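Local coordinates for heme-binding protein A / AI-2 binding protein A (Helicobacter pylori SS1, PDB 6OFQ), which binds peptides in the periplasm, among them STSA, and probably delivers them to an ABC transporter for import, at residues T64-K69 with T73-A78; M147-I152 with L176-M181; E489-H492 with P496-P499. All coordinates share one frame; numbering follows the deposited sequence.

Interaction 1 (T64-K69 with T73-A78); sequences TLVQFK and TEIEPA
Gln67 and Glu76 face each other as an antiparallel hydrogen-bonded pair, joined by both backbones and by their side chains. Gln67 N reaches Glu76 O at 2.9 Å, and Glu76 N returns to Gln67 O at 2.8 Å. From this pair of bonds both side chains leave on the same face of the sheet, their CG atoms both set between backbone N and carbonyl carbon (chi1 65° and 66°) and their chains extended beyond. The amide of Gln67 thereby meets the carboxylate: NE2 donates to Glu76 OE2 at 2.9 Å, almost straight (175°), within the amide plane but reaching the oxygen on its anti side and well out of the carboxylate plane. The amide's other end, Gln67 OE1, lies 3.3 Å from Ala78 CB.

Lys69 crosses Glu76 at about a right angle, laying CB against OE1. Its N takes Glu74 O at 2.9 Å, while its extended chain runs alongside Glu74, and a water bridges NZ to Glu74 OE1, the charges being too far apart for a direct salt bridge. On the other face, Phe68 and Ile75 lie side by side, CE1 to CG1 at 3.8 Å. Separately, Val66 CB packs on Ile75 CG2.

Further out, Thr64 OG1, just ahead of the strand, bonds to Val66 O at 2.7 Å within 64-69. Leu176 of helix 175-178 covers Val66 and Ile75; Trp234 touches Gln67, and Arg525 takes the carbonyl of Phe68. The pair forms a beta hairpin at the edge of an antiparallel five-strand sheet in this type II periplasmic binding protein.

Interaction 2 (M147-I152 with L176-M181); sequences MGMSHI and LANLGM
The methyl CE of Met147 sits over one face of the Asn178 side-chain amide, with ND2 at 3.5 Å and CG and OD1 barely farther. The two side chains approach from opposite directions. Met147 leaves the backbone with CG anti to its carbonyl carbon, runs extended through chi2, and then bends at chi3 (58°), which turns the methyl onto the amide. SD, carried out by the extended chi2, lies 4.1 Å from CE of Met181. Met181 repeats the conformation almost exactly, extended at chi2 and bent at chi3 (57°), and the two thioethers pass each other at a slant. Met149 is folded more tightly, with all three torsions near -70°, and its SD stays at 4.4 Å from Asn178 ND2.

No hydrogen bond spans the contact, which rests on van der Waals packing of thioethers and methyls around one amide. Behind the methionines, Gly148 serves two helices: its positive phi closes helix 142-147 in a Schellman motif, and it is the N-cap of helix 149-152. On the facing segment, a type I turn from Asn178 to Met181, closed by Met181 N to Asn178 O at 2.9 Å, brings both contact residues to the same side. Trp144 packs on Met149 and Tyr143 on Met181. The contact lies between the junction of helices 142-147 and 149-152, ahead of strand 153-160, and the end of helix 175-178, whose Leu176 rests on strands 75-85 and 91-96.

Interaction 3 (E489-H492 with P496-P499); sequences EIIH and PYVP
Ile491 lays its longer branch across the ring of Pro496, the two side chains crossing at about a right angle. CG1 does most of the touching, 3.7 Å from Pro496 CG and 3.8 Å from Pro496 CD, and the terminal CD1 adds a looser contact with the same CG. The branch reaches the proline because CG1 stands anti to the backbone N (chi1 -172°) and the chain stays extended through chi2, which carries it off the helix toward the following segment although the CB itself does not point there. The backbone shares in the contact: Ile491 O sits 3.3 Å from Pro496 CD, the ring carbon next to the proline nitrogen. That nitrogen has no hydrogen to offer, and the carbonyl meets the CD methylene.

Tyr497 stands beyond the isoleucine. Its CE1 is 4.3 Å from Ile491 CG1, an oblique approach and a lighter one than that of the proline. The ring turns back from the strand toward the helix, its chi1 of 74° placing CG between backbone N and carbonyl carbon. One of its faces is covered from within its own segment by Pro499, whose CD lies 3.9 Å above the plane over the ring centre. Ile491 and Pro499 thus both bear on the tyrosine. The side-chain contacts are apolar, and no hydrogen bond joins the segments.

The surroundings are largely aromatic. Trp443 of helix 436-443 touches Ile491, Pro496 and Tyr497, Trp295 of strand 292-298 meets the tyrosine edge-to-face, and Phe464 of helix 462-473 packs on Ile491. The contact therefore lies at the turn from helix 477-494 into strand 497-510 of the mixed sheet, with helices 436-443 and 462-473 packed against it.

In the fold
Interactions 1 and 2 are neighbours, their centres 14 Å apart: the carbonyls of Leu176, Ala177, Leu179 and Met181 pack on side chains of Thr64, Val66 and Phe68, so helix 175-178 and the turn after it belong to both surroundings. Interaction 3 stands apart, its nearest atoms about 20 Å from interaction 1 and about 16 Å from interaction 2, where a helix runs into a strand of the separate mixed sheet. Chemistry follows location. The partly buried hairpin combines backbone bonds with a Gln-Glu side-chain bond and, toward solvent, Lys69 and Glu74, whereas the two buried contacts have no hydrogen bond between their segments, one relying on methionines and an amide, the other on aliphatic and aromatic packing.

Interaction 1 (T64-K69 with T73-A78)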
loop_
_atom_site.group_PDB
_atom_site.type_symbol
_atom_site.label_atom_id
_atom_site.label_comp_id
_atom_site.label_asym_id
_atom_site.label_seq_id
_atom_site.Cartn_x
_atom_site.Cartn_y
_atom_site.Cartn_z
ATOM N N THR A 64 -4.643 15.124 0.061
ATOM C CA THR A 64 -4.743 14.932 -1.378
ATOM C C THR A 64 -5.887 15.816 -1.935
ATOM O O THR A 64 -6.620 16.442 -1.173
ATOM C CB THR A 64 -4.950 13.437 -1.720
ATOM O OG1 THR A 64 -5.800 12.834 -0.745
ATOM C CG2 THR A 64 -3.608 12.662 -1.731
ATOM N N LEU A 65 -6.070 15.796 -3.260
ATOM C CA LEU A 65 -7.174 16.589 -3.859
ATOM C C LEU A 65 -8.570 16.094 -3.454
ATOM O O LEU A 65 -9.496 16.860 -3.142
ATOM C CB LEU A 65 -7.044 16.613 -5.366
ATOM C CG LEU A 65 -5.865 17.432 -5.915
ATOM C CD1 LEU A 65 -5.837 17.211 -7.421
ATOM C CD2 LEU A 65 -6.105 18.931 -5.682
ATOM N N VAL A 66 -8.701 14.770 -3.449
ATOM C CA VAL A 66 -9.858 14.051 -2.953
ATOM C C VAL A 66 -9.417 13.054 -1.912
ATOM O O VAL A 66 -8.215 12.743 -1.892
ATOM C CB VAL A 66 -10.640 13.344 -4.101
ATOM C CG1 VAL A 66 -10.978 14.381 -5.193
ATOM C CG2 VAL A 66 -9.865 12.162 -4.689
ATOM N N GLN A 67 -10.273 12.577 -1.032
ATOM C CA GLN A 67 -9.864 11.634 -0.028
ATOM C C GLN A 67 -10.879 10.539 0.143
ATOM O O GLN A 67 -12.007 10.670 -0.383
ATOM C CB GLN A 67 -9.583 12.284 1.317
ATOM C CG GLN A 67 -10.808 12.909 1.958
ATOM C CD GLN A 67 -10.481 13.767 3.163
ATOM O OE1 GLN A 67 -9.444 14.411 3.257
ATOM N NE2 GLN A 67 -11.434 13.876 4.069
ATOM N N PHE A 68 -10.599 9.527 0.957
ATOM C CA PHE A 68 -11.562 8.422 1.191
ATOM C C PHE A 68 -12.215 8.639 2.534
ATOM O O PHE A 68 -11.548 8.807 3.575
ATOM C CB PHE A 68 -10.834 7.085 1.063
ATOM C CG PHE A 68 -10.344 6.910 -0.334
ATOM C CD1 PHE A 68 -11.237 6.525 -1.336
ATOM C CD2 PHE A 68 -9.032 7.106 -0.634
ATOM C CE1 PHE A 68 -10.781 6.439 -2.646
ATOM C CE2 PHE A 68 -8.585 7.022 -1.938
ATOM C CZ PHE A 68 -9.470 6.760 -2.951
ATOM N N LYS A 69 -13.532 8.647 2.571
ATOM C CA LYS A 69 -14.219 8.864 3.835
ATOM C C LYS A 69 -13.810 7.760 4.843
ATOM O O LYS A 69 -13.777 6.583 4.513
ATOM C CB LYS A 69 -15.725 8.777 3.568
ATOM C CG LYS A 69 -16.555 8.779 4.840
ATOM C CD LYS A 69 -18.026 8.925 4.528
ATOM C CE LYS A 69 -18.829 8.756 5.795
ATOM N NZ LYS A 69 -20.271 8.781 5.405
ATOM N N THR A 73 -14.363 3.094 1.283
ATOM C CA THR A 73 -13.677 3.299 0.004
ATOM C C THR A 73 -14.349 4.368 -0.855
ATOM O O THR A 73 -14.102 4.442 -2.056
ATOM C CB THR A 73 -13.563 1.975 -0.770
ATOM O OG1 THR A 73 -14.862 1.572 -1.187
ATOM C CG2 THR A 73 -12.912 0.887 0.132
ATOM N N GLU A 74 -15.149 5.217 -0.218
ATOM C CA GLU A 74 -15.904 6.257 -0.899
ATOM C C GLU A 74 -15.137 7.552 -1.029
ATOM O O GLU A 74 -14.609 8.094 -0.043
ATOM C CB GLU A 74 -17.177 6.556 -0.071
ATOM C CG GLU A 74 -18.152 5.398 0.090
ATOM C CD GLU A 74 -19.230 5.645 1.150
ATOM O OE1 GLU A 74 -19.446 6.780 1.644
ATOM O OE2 GLU A 74 -19.913 4.636 1.380
ATOM N N ILE A 75 -15.078 8.139 -2.217
ATOM C CA ILE A 75 -14.418 9.402 -2.509
ATOM C C ILE A 75 -15.213 10.548 -1.917
ATOM O O ILE A 75 -16.443 10.598 -2.079
ATOM C CB ILE A 75 -14.190 9.571 -4.006
ATOM C CG1 ILE A 75 -13.319 8.434 -4.555
ATOM C CG2 ILE A 75 -13.661 10.958 -4.342
ATOM C CD1 ILE A 75 -13.270 8.406 -6.058
ATOM N N GLU A 76 -14.531 11.493 -1.281
ATOM C CA GLU A 76 -15.189 12.711 -0.797
ATOM C C GLU A 76 -14.207 13.866 -0.995
ATOM O O GLU A 76 -13.006 13.662 -1.265
ATOM C CB GLU A 76 -15.613 12.599 0.676
ATOM C CG GLU A 76 -14.414 12.493 1.631
ATOM C CD GLU A 76 -14.786 12.285 3.086
ATOM O OE1 GLU A 76 -16.014 12.256 3.345
ATOM O OE2 GLU A 76 -13.858 12.243 3.941
ATOM N N PRO A 77 -14.658 15.109 -0.899
ATOM C CA PRO A 77 -13.758 16.247 -1.117
ATOM C C PRO A 77 -12.627 16.397 -0.097
ATOM O O PRO A 77 -12.750 15.870 1.000
ATOM C CB PRO A 77 -14.658 17.451 -1.086
ATOM C CG PRO A 77 -15.976 16.857 -1.508
ATOM C CD PRO A 77 -16.050 15.558 -0.789
ATOM N N ALA A 78 -11.499 16.937 -0.546
ATOM C CA ALA A 78 -10.371 17.175 0.368
ATOM C C ALA A 78 -9.815 18.533 -0.038
ATOM O O ALA A 78 -10.500 19.536 0.179
ATOM C CB ALA A 78 -9.360 16.037 0.350
HETATM O O HOH W 1 -20.705 6.242 4.296
#

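Interaction 2 (M147-I152 with L176-M181)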
loop_
_atom_site.group_PDB
_atom_site.type_symbol
_atom_site.label_atom_id
_atom_site.label_comp_id
_atom_site.label_asym_id
_atom_site.label_seq_id
_atom_site.Cartn_x
_atom_site.Cartn_y
_atom_site.Cartn_z
ATOM N N MET A 147 2.643 3.164 -12.422
ATOM C CA MET A 147 1.303 3.354 -12.959
ATOM C C MET A 147 1.247 3.961 -14.384
ATOM O O MET A 147 0.181 4.066 -14.999
ATOM C CB MET A 147 0.444 4.181 -11.985
ATOM C CG MET A 147 0.140 3.448 -10.684
ATOM S SD MET A 147 -0.712 4.447 -9.454
ATOM C CE MET A 147 -2.212 4.966 -10.273
ATOM N N GLY A 148 2.344 4.534 -14.833
ATOM C CA GLY A 148 2.387 5.228 -16.118
ATOM C C GLY A 148 1.602 6.517 -16.093
ATOM O O GLY A 148 0.959 6.890 -17.081
ATOM N N MET A 149 1.660 7.232 -14.986
ATOM C CA MET A 149 0.935 8.500 -14.893
ATOM C C MET A 149 1.353 9.537 -15.962
ATOM O O MET A 149 0.500 10.351 -16.382
ATOM C CB MET A 149 1.133 9.084 -13.506
ATOM C CG MET A 149 0.386 8.333 -12.400
ATOM S SD MET A 149 -1.395 8.479 -12.441
ATOM C CE MET A 149 -1.517 10.167 -11.878
ATOM N N SER A 150 2.603 9.478 -16.400
ATOM C CA SER A 150 2.999 10.412 -17.462
ATOM C C SER A 150 2.391 10.060 -18.805
ATOM O O SER A 150 2.388 10.972 -19.641
ATOM C CB SER A 150 4.519 10.402 -17.620
ATOM O OG SER A 150 5.145 10.983 -16.478
ATOM N N HIS A 151 1.986 8.827 -19.085
ATOM C CA HIS A 151 1.190 8.433 -20.229
ATOM C C HIS A 151 -0.257 8.875 -20.112
ATOM O O HIS A 151 -0.931 9.011 -21.143
ATOM C CB HIS A 151 1.253 6.923 -20.449
ATOM C CG HIS A 151 2.663 6.446 -20.613
ATOM N ND1 HIS A 151 3.513 6.997 -21.547
ATOM C CD2 HIS A 151 3.403 5.574 -19.886
ATOM C CE1 HIS A 151 4.711 6.457 -21.414
ATOM N NE2 HIS A 151 4.657 5.567 -20.439
ATOM N N ILE A 152 -0.790 8.861 -18.900
ATOM C CA ILE A 152 -2.204 9.178 -18.645
ATOM C C ILE A 152 -2.472 10.662 -18.789
ATOM O O ILE A 152 -3.443 11.095 -19.423
ATOM C CB ILE A 152 -2.596 8.681 -17.250
ATOM C CG1 ILE A 152 -2.573 7.146 -17.204
ATOM C CG2 ILE A 152 -3.955 9.165 -16.784
ATOM C CD1 ILE A 152 -2.690 6.534 -15.813
ATOM N N LEU A 176 -9.985 9.528 -10.852
ATOM C CA LEU A 176 -10.451 10.277 -9.712
ATOM C C LEU A 176 -10.004 9.609 -8.425
ATOM O O LEU A 176 -9.476 10.304 -7.534
ATOM C CB LEU A 176 -11.960 10.456 -9.735
ATOM C CG LEU A 176 -12.529 11.350 -8.645
ATOM C CD1 LEU A 176 -12.121 12.787 -8.763
ATOM C CD2 LEU A 176 -14.044 11.191 -8.628
ATOM N N ALA A 177 -10.149 8.286 -8.307
ATOM C CA ALA A 177 -9.738 7.585 -7.094
ATOM C C ALA A 177 -8.215 7.623 -6.910
ATOM O O ALA A 177 -7.700 7.810 -5.793
ATOM C CB ALA A 177 -10.169 6.129 -7.194
ATOM N N ASN A 178 -7.486 7.630 -8.016
ATOM C CA ASN A 178 -6.035 7.727 -7.994
ATOM C C ASN A 178 -5.581 8.995 -7.247
ATOM O O ASN A 178 -4.546 9.063 -6.533
ATOM C CB ASN A 178 -5.355 7.724 -9.347
ATOM C CG ASN A 178 -5.450 6.406 -10.049
ATOM O OD1 ASN A 178 -5.712 5.351 -9.462
ATOM N ND2 ASN A 178 -5.195 6.513 -11.339
ATOM N N LEU A 179 -6.318 10.078 -7.492
ATOM C CA LEU A 179 -5.989 11.382 -6.913
ATOM C C LEU A 179 -6.140 11.374 -5.422
ATOM O O LEU A 179 -5.715 12.337 -4.767
ATOM C CB LEU A 179 -6.866 12.520 -7.510
ATOM C CG LEU A 179 -6.708 12.633 -9.015
ATOM C CD1 LEU A 179 -7.655 13.774 -9.440
ATOM C CD2 LEU A 179 -5.295 12.932 -9.370
ATOM N N GLY A 180 -6.724 10.355 -4.786
ATOM C CA GLY A 180 -6.769 10.152 -3.340
ATOM C C GLY A 180 -5.611 9.365 -2.825
ATOM O O GLY A 180 -5.541 9.200 -1.602
ATOM N N MET A 181 -4.719 8.880 -3.670
ATOM C CA MET A 181 -3.612 8.009 -3.231
ATOM C C MET A 181 -2.464 8.831 -2.617
ATOM O O MET A 181 -2.176 9.930 -3.091
ATOM C CB MET A 181 -3.139 7.125 -4.358
ATOM C CG MET A 181 -4.194 6.132 -4.776
ATOM S SD MET A 181 -3.794 5.132 -6.205
ATOM C CE MET A 181 -2.263 4.361 -5.658
#

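Interaction 3 (E489-H492 with P496-P499)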
loop_
_atom_site.group_PDB
_atom_site.type_symbol
_atom_site.label_atom_id
_atom_site.label_comp_id
_atom_site.label_asym_id
_atom_site.label_seq_id
_atom_site.Cartn_x
_atom_site.Cartn_y
_atom_site.Cartn_z
ATOM N N GLU A 489 -8.665 -14.751 -15.794
ATOM C CA GLU A 489 -8.377 -16.033 -16.419
ATOM C C GLU A 489 -6.965 -16.204 -16.952
ATOM O O GLU A 489 -6.316 -17.253 -16.843
ATOM C CB GLU A 489 -9.368 -16.329 -17.561
ATOM C CG GLU A 489 -10.814 -16.402 -17.162
ATOM C CD GLU A 489 -11.694 -16.538 -18.407
ATOM O OE1 GLU A 489 -11.322 -16.415 -19.617
ATOM O OE2 GLU A 489 -12.886 -16.684 -18.113
ATOM N N ILE A 490 -6.497 -15.159 -17.630
ATOM C CA ILE A 490 -5.180 -15.185 -18.295
ATOM C C ILE A 490 -4.105 -15.319 -17.217
ATOM O O ILE A 490 -3.198 -16.156 -17.353
ATOM C CB ILE A 490 -4.944 -13.966 -19.204
ATOM C CG1 ILE A 490 -5.935 -14.042 -20.395
ATOM C CG2 ILE A 490 -3.501 -13.927 -19.680
ATOM C CD1 ILE A 490 -5.849 -12.789 -21.199
ATOM N N ILE A 491 -4.124 -14.499 -16.175
ATOM C CA ILE A 491 -3.039 -14.566 -15.202
ATOM C C ILE A 491 -3.118 -15.888 -14.422
ATOM O O ILE A 491 -2.067 -16.463 -14.119
ATOM C CB ILE A 491 -3.029 -13.328 -14.276
ATOM C CG1 ILE A 491 -1.770 -13.307 -13.399
ATOM C CG2 ILE A 491 -4.281 -13.233 -13.437
ATOM C CD1 ILE A 491 -1.481 -12.036 -12.646
ATOM N N HIS A 492 -4.300 -16.413 -14.146
ATOM C CA HIS A 492 -4.415 -17.756 -13.595
ATOM C C HIS A 492 -3.747 -18.826 -14.456
ATOM O O HIS A 492 -2.981 -19.675 -13.978
ATOM C CB HIS A 492 -5.848 -18.123 -13.333
ATOM C CG HIS A 492 -6.037 -19.500 -12.791
ATOM N ND1 HIS A 492 -5.841 -19.843 -11.467
ATOM C CD2 HIS A 492 -6.473 -20.611 -13.416
ATOM C CE1 HIS A 492 -6.183 -21.105 -11.305
ATOM N NE2 HIS A 492 -6.625 -21.579 -12.453
ATOM N N PRO A 496 2.117 -16.685 -12.915
ATOM C CA PRO A 496 3.387 -16.011 -12.668
ATOM C C PRO A 496 3.692 -15.789 -11.209
ATOM O O PRO A 496 4.502 -14.910 -10.902
ATOM C CB PRO A 496 3.205 -14.688 -13.395
ATOM C CG PRO A 496 1.776 -14.417 -13.103
ATOM C CD PRO A 496 1.097 -15.725 -13.361
ATOM N N TYR A 497 3.116 -16.587 -10.313
ATOM C CA TYR A 497 3.191 -16.351 -8.886
ATOM C C TYR A 497 2.556 -17.534 -8.163
ATOM O O TYR A 497 2.001 -18.403 -8.834
ATOM C CB TYR A 497 2.466 -15.071 -8.468
ATOM C CG TYR A 497 0.984 -15.000 -8.424
ATOM C CD1 TYR A 497 0.206 -15.228 -9.539
ATOM C CD2 TYR A 497 0.394 -14.532 -7.272
ATOM C CE1 TYR A 497 -1.191 -15.046 -9.514
ATOM C CE2 TYR A 497 -0.972 -14.411 -7.196
ATOM C CZ TYR A 497 -1.722 -14.554 -8.338
ATOM O OH TYR A 497 -3.093 -14.439 -8.227
ATOM N N VAL A 498 2.643 -17.587 -6.837
ATOM C CA VAL A 498 1.834 -18.515 -6.081
ATOM C C VAL A 498 0.887 -17.689 -5.190
ATOM O O VAL A 498 1.335 -17.087 -4.193
ATOM C CB VAL A 498 2.642 -19.420 -5.177
ATOM C CG1 VAL A 498 1.717 -20.418 -4.550
ATOM C CG2 VAL A 498 3.766 -20.137 -5.919
ATOM N N PRO A 499 -0.410 -17.661 -5.462
ATOM C CA PRO A 499 -1.366 -16.999 -4.546
ATOM C C PRO A 499 -1.388 -17.728 -3.204
ATOM O O PRO A 499 -1.386 -18.972 -3.167
ATOM C CB PRO A 499 -2.710 -17.121 -5.236
ATOM C CG PRO A 499 -2.539 -18.079 -6.319
ATOM C CD PRO A 499 -1.100 -18.242 -6.635
#